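Local atomic coordinates of flavodoxin (PDB entry 6GAQ), a protein that carries an FMN cofactor and probably serves as a low-potential electron donor to a number of redox enzymes. Residues Ser63-Gly69 / Leu104-Ala108. Residues are numbered along the deposited sequence; the frame is centred on the assembly and turned at random.
Sequences SYTWGDG and LFCEA. With FMN (flavin mononucleotide), chain C.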
loop_
_atom_site.group_PDB
_atom_site.type_symbol
_atom_site.label_atom_id
_atom_site.label_comp_id
_atom_site.label_asym_id
_atom_site.label_seq_id
_atom_site.Cartn_x
_atom_site.Cartn_y
_atom_site.Cartn_z
ATOM N N SER A 63 3.347 -2.425 -2.571
ATOM C CA SER A 63 4.196 -2.875 -3.664
ATOM C C SER A 63 5.448 -3.527 -3.102
ATOM O O SER A 63 5.969 -3.115 -2.062
ATOM C CB SER A 63 4.580 -1.714 -4.589
ATOM O OG SER A 63 5.718 -2.041 -5.369
ATOM N N TYR A 64 5.919 -4.552 -3.803
ATOM C CA TYR A 64 7.222 -5.120 -3.510
ATOM C C TYR A 64 8.312 -4.275 -4.159
ATOM O O TYR A 64 8.052 -3.438 -5.028
ATOM C CB TYR A 64 7.304 -6.570 -3.994
ATOM C CG TYR A 64 7.223 -6.748 -5.496
ATOM C CD1 TYR A 64 6.015 -6.616 -6.170
ATOM C CD2 TYR A 64 8.353 -7.064 -6.238
ATOM C CE1 TYR A 64 5.938 -6.784 -7.541
ATOM C CE2 TYR A 64 8.283 -7.234 -7.608
ATOM C CZ TYR A 64 7.076 -7.095 -8.254
ATOM O OH TYR A 64 7.007 -7.264 -9.618
ATOM N N THR A 65 9.545 -4.489 -3.716
ATOM C CA THR A 65 10.691 -3.759 -4.236
ATOM C C THR A 65 11.492 -4.657 -5.169
ATOM O O THR A 65 11.749 -5.823 -4.857
ATOM C CB THR A 65 11.584 -3.253 -3.101
ATOM O OG1 THR A 65 10.810 -2.444 -2.206
ATOM C CG2 THR A 65 12.724 -2.418 -3.656
ATOM N N TRP A 66 11.876 -4.110 -6.321
ATOM C CA TRP A 66 12.640 -4.842 -7.312
ATOM C C TRP A 66 14.095 -4.364 -7.300
ATOM O O TRP A 66 14.541 -3.717 -6.341
ATOM C CB TRP A 66 11.971 -4.692 -8.681
ATOM C CG TRP A 66 12.210 -5.858 -9.600
ATOM C CD1 TRP A 66 12.705 -5.807 -10.870
ATOM C CD2 TRP A 66 11.964 -7.245 -9.322
ATOM N NE1 TRP A 66 12.783 -7.072 -11.401
ATOM C CE2 TRP A 66 12.334 -7.972 -10.471
ATOM C CE3 TRP A 66 11.469 -7.942 -8.214
ATOM C CZ2 TRP A 66 12.224 -9.360 -10.544
ATOM C CZ3 TRP A 66 11.358 -9.319 -8.291
ATOM C CH2 TRP A 66 11.735 -10.013 -9.447
ATOM N N GLY A 67 14.828 -4.678 -8.367
ATOM C CA GLY A 67 16.259 -4.446 -8.435
ATOM C C GLY A 67 16.730 -3.045 -8.098
ATOM O O GLY A 67 16.224 -2.059 -8.642
ATOM N N ASP A 68 17.706 -2.959 -7.190
ATOM C CA ASP A 68 18.353 -1.698 -6.817
ATOM C C ASP A 68 17.357 -0.707 -6.220
ATOM O O ASP A 68 17.397 0.492 -6.507
ATOM C CB ASP A 68 19.087 -1.081 -8.009
ATOM C CG ASP A 68 20.282 -1.905 -8.446
ATOM O OD1 ASP A 68 21.158 -2.180 -7.598
ATOM O OD2 ASP A 68 20.343 -2.282 -9.635
ATOM N N GLY A 69 16.457 -1.209 -5.377
ATOM C CA GLY A 69 15.495 -0.349 -4.715
ATOM C C GLY A 69 14.525 0.347 -5.639
ATOM O O GLY A 69 13.862 1.300 -5.224
ATOM N N LEU A 104 18.606 -1.627 0.003
ATOM C CA LEU A 104 17.410 -0.789 0.002
ATOM C C LEU A 104 16.200 -1.664 0.317
ATOM O O LEU A 104 15.427 -2.051 -0.559
ATOM C CB LEU A 104 17.269 -0.077 -1.338
ATOM C CG LEU A 104 18.443 0.822 -1.731
ATOM C CD1 LEU A 104 18.280 1.349 -3.148
ATOM C CD2 LEU A 104 18.600 1.970 -0.743
ATOM N N PHE A 105 16.038 -1.975 1.602
ATOM C CA PHE A 105 14.929 -2.810 2.051
ATOM C C PHE A 105 13.631 -2.013 1.992
ATOM O O PHE A 105 13.464 -1.031 2.723
ATOM C CB PHE A 105 15.185 -3.321 3.464
ATOM C CG PHE A 105 14.048 -4.122 4.036
ATOM C CD1 PHE A 105 13.771 -5.394 3.562
ATOM C CD2 PHE A 105 13.257 -3.604 5.049
ATOM C CE1 PHE A 105 12.727 -6.135 4.087
ATOM C CE2 PHE A 105 12.211 -4.341 5.579
ATOM C CZ PHE A 105 11.946 -5.608 5.096
ATOM N N CYS A 106 12.716 -2.437 1.118
ATOM C CA CYS A 106 11.392 -1.824 0.988
ATOM C C CYS A 106 11.488 -0.345 0.616
ATOM O O CYS A 106 10.797 0.501 1.187
ATOM C CB CYS A 106 10.567 -2.013 2.265
ATOM S SG CYS A 106 9.911 -3.683 2.494
ATOM N N GLU A 107 12.354 -0.028 -0.351
ATOM C CA GLU A 107 12.398 1.334 -0.878
ATOM C C GLU A 107 11.073 1.717 -1.525
ATOM O O GLU A 107 10.707 2.897 -1.537
ATOM C CB GLU A 107 13.533 1.479 -1.892
ATOM C CG GLU A 107 14.738 2.269 -1.401
ATOM C CD GLU A 107 14.371 3.404 -0.468
ATOM O OE1 GLU A 107 14.594 3.267 0.754
ATOM O OE2 GLU A 107 13.870 4.438 -0.957
ATOM N N ALA A 108 10.348 0.733 -2.067
ATOM C CA ALA A 108 9.059 1.005 -2.695
ATOM C C ALA A 108 8.083 1.648 -1.722
ATOM O O ALA A 108 7.239 2.454 -2.132
ATOM C CB ALA A 108 8.471 -0.290 -3.256
HETATM N N1 FMN C . 13.733 -6.405 -1.800
HETATM C C2 FMN C . 14.062 -5.177 -1.264
HETATM O O2 FMN C . 13.631 -4.855 -0.158
HETATM N N3 FMN C . 14.873 -4.307 -1.964
HETATM C C4 FMN C . 15.360 -4.661 -3.206
HETATM O O4 FMN C . 16.082 -3.885 -3.830
HETATM C C4A FMN C . 15.030 -5.897 -3.749
HETATM N N5 FMN C . 15.516 -6.254 -4.989
HETATM C C5A FMN C . 15.189 -7.481 -5.527
HETATM C C6 FMN C . 15.680 -7.836 -6.778
HETATM C C7 FMN C . 15.356 -9.070 -7.328
HETATM C C7M FMN C . 15.888 -9.449 -8.678
HETATM C C8 FMN C . 14.539 -9.950 -6.625
HETATM C C8M FMN C . 14.186 -11.284 -7.212
HETATM C C9 FMN C . 14.048 -9.593 -5.373
HETATM C C9A FMN C . 14.371 -8.358 -4.822
HETATM N N10 FMN C . 13.875 -7.997 -3.582
HETATM C C10 FMN C . 14.213 -6.771 -3.042
HETATM C "C1'" FMN C . 13.006 -8.945 -2.803
HETATM C "C2'" FMN C . 11.512 -8.831 -3.085
HETATM O "O2'" FMN C . 11.061 -7.522 -2.821
HETATM C "C3'" FMN C . 10.791 -9.828 -2.181
HETATM O "O3'" FMN C . 11.008 -11.136 -2.664
HETATM C "C4'" FMN C . 9.291 -9.571 -2.048
HETATM O "O4'" FMN C . 8.819 -10.235 -0.897
HETATM C "C5'" FMN C . 8.491 -10.054 -3.254
HETATM O "O5'" FMN C . 7.136 -9.726 -3.036
HETATM P P FMN C . 5.952 -10.319 -3.955
HETATM O O1P FMN C . 5.695 -11.747 -3.547
HETATM O O2P FMN C . 4.698 -9.506 -3.746
HETATM O O3P FMN C . 6.356 -10.275 -5.410
#
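Thr-65 turns its hydroxyl beside its own backbone N (chi1 -56°), which directs OG1 at the start of helix 107-117 and leaves the methyl CG2 over the flavin. In this flavodoxin fold, a five-stranded parallel sheet flanked by helices, the loop 63-69 leaving strand 58-63 meets the turn 104-108 at the isoalloxazine of FMN. Ala-108 N donates to Thr-65 OG1 over 3.2 Å in a nearly straight bond, so the threonine holds the first turn of the helix. The same oxygen packs against Ala-108 CB and Cys-106 CA, while Ser-63 OG, hydrogen-bonded to Tyr-64 O, touches that alanine methyl from another direction. Thr-65 CG2 rests 3.3 Å from FMN N3, above the pyrimidine part of the ring system.

Both segments read the polar rim of the flavin through backbone atoms. At the type II turn from Leu-104 to Glu-107, FMN N3 donates a hydrogen bond to Leu-104 O at 2.7 Å and Cys-106 N donates one to FMN O2 at 2.9 Å; Gly-69 N donates another to FMN O4 at 3.1 Å. With its CG set beside the backbone N (chi1 -59°), Leu-104 reaches across to the glycine with CD1, which also touches Asp-68 O. Gly-69, with positive phi, brings its CA to 3.6 Å from Leu-104 CD1.

Trp-66 lays a face of the six-membered part of its indole over the dimethylbenzene end of the flavin, CZ3 at 3.6 Å from FMN C8 and the two planes about 20° from parallel; Phe-73 meets the indole edge-to-face. The Tyr-64 ring offers a face to phosphate oxygen O3P, while its hydroxyl is hydrogen-bonded to Glu-74. On the ribityl chain, hydroxyl O2' donates to Thr-65 O at 2.7 Å.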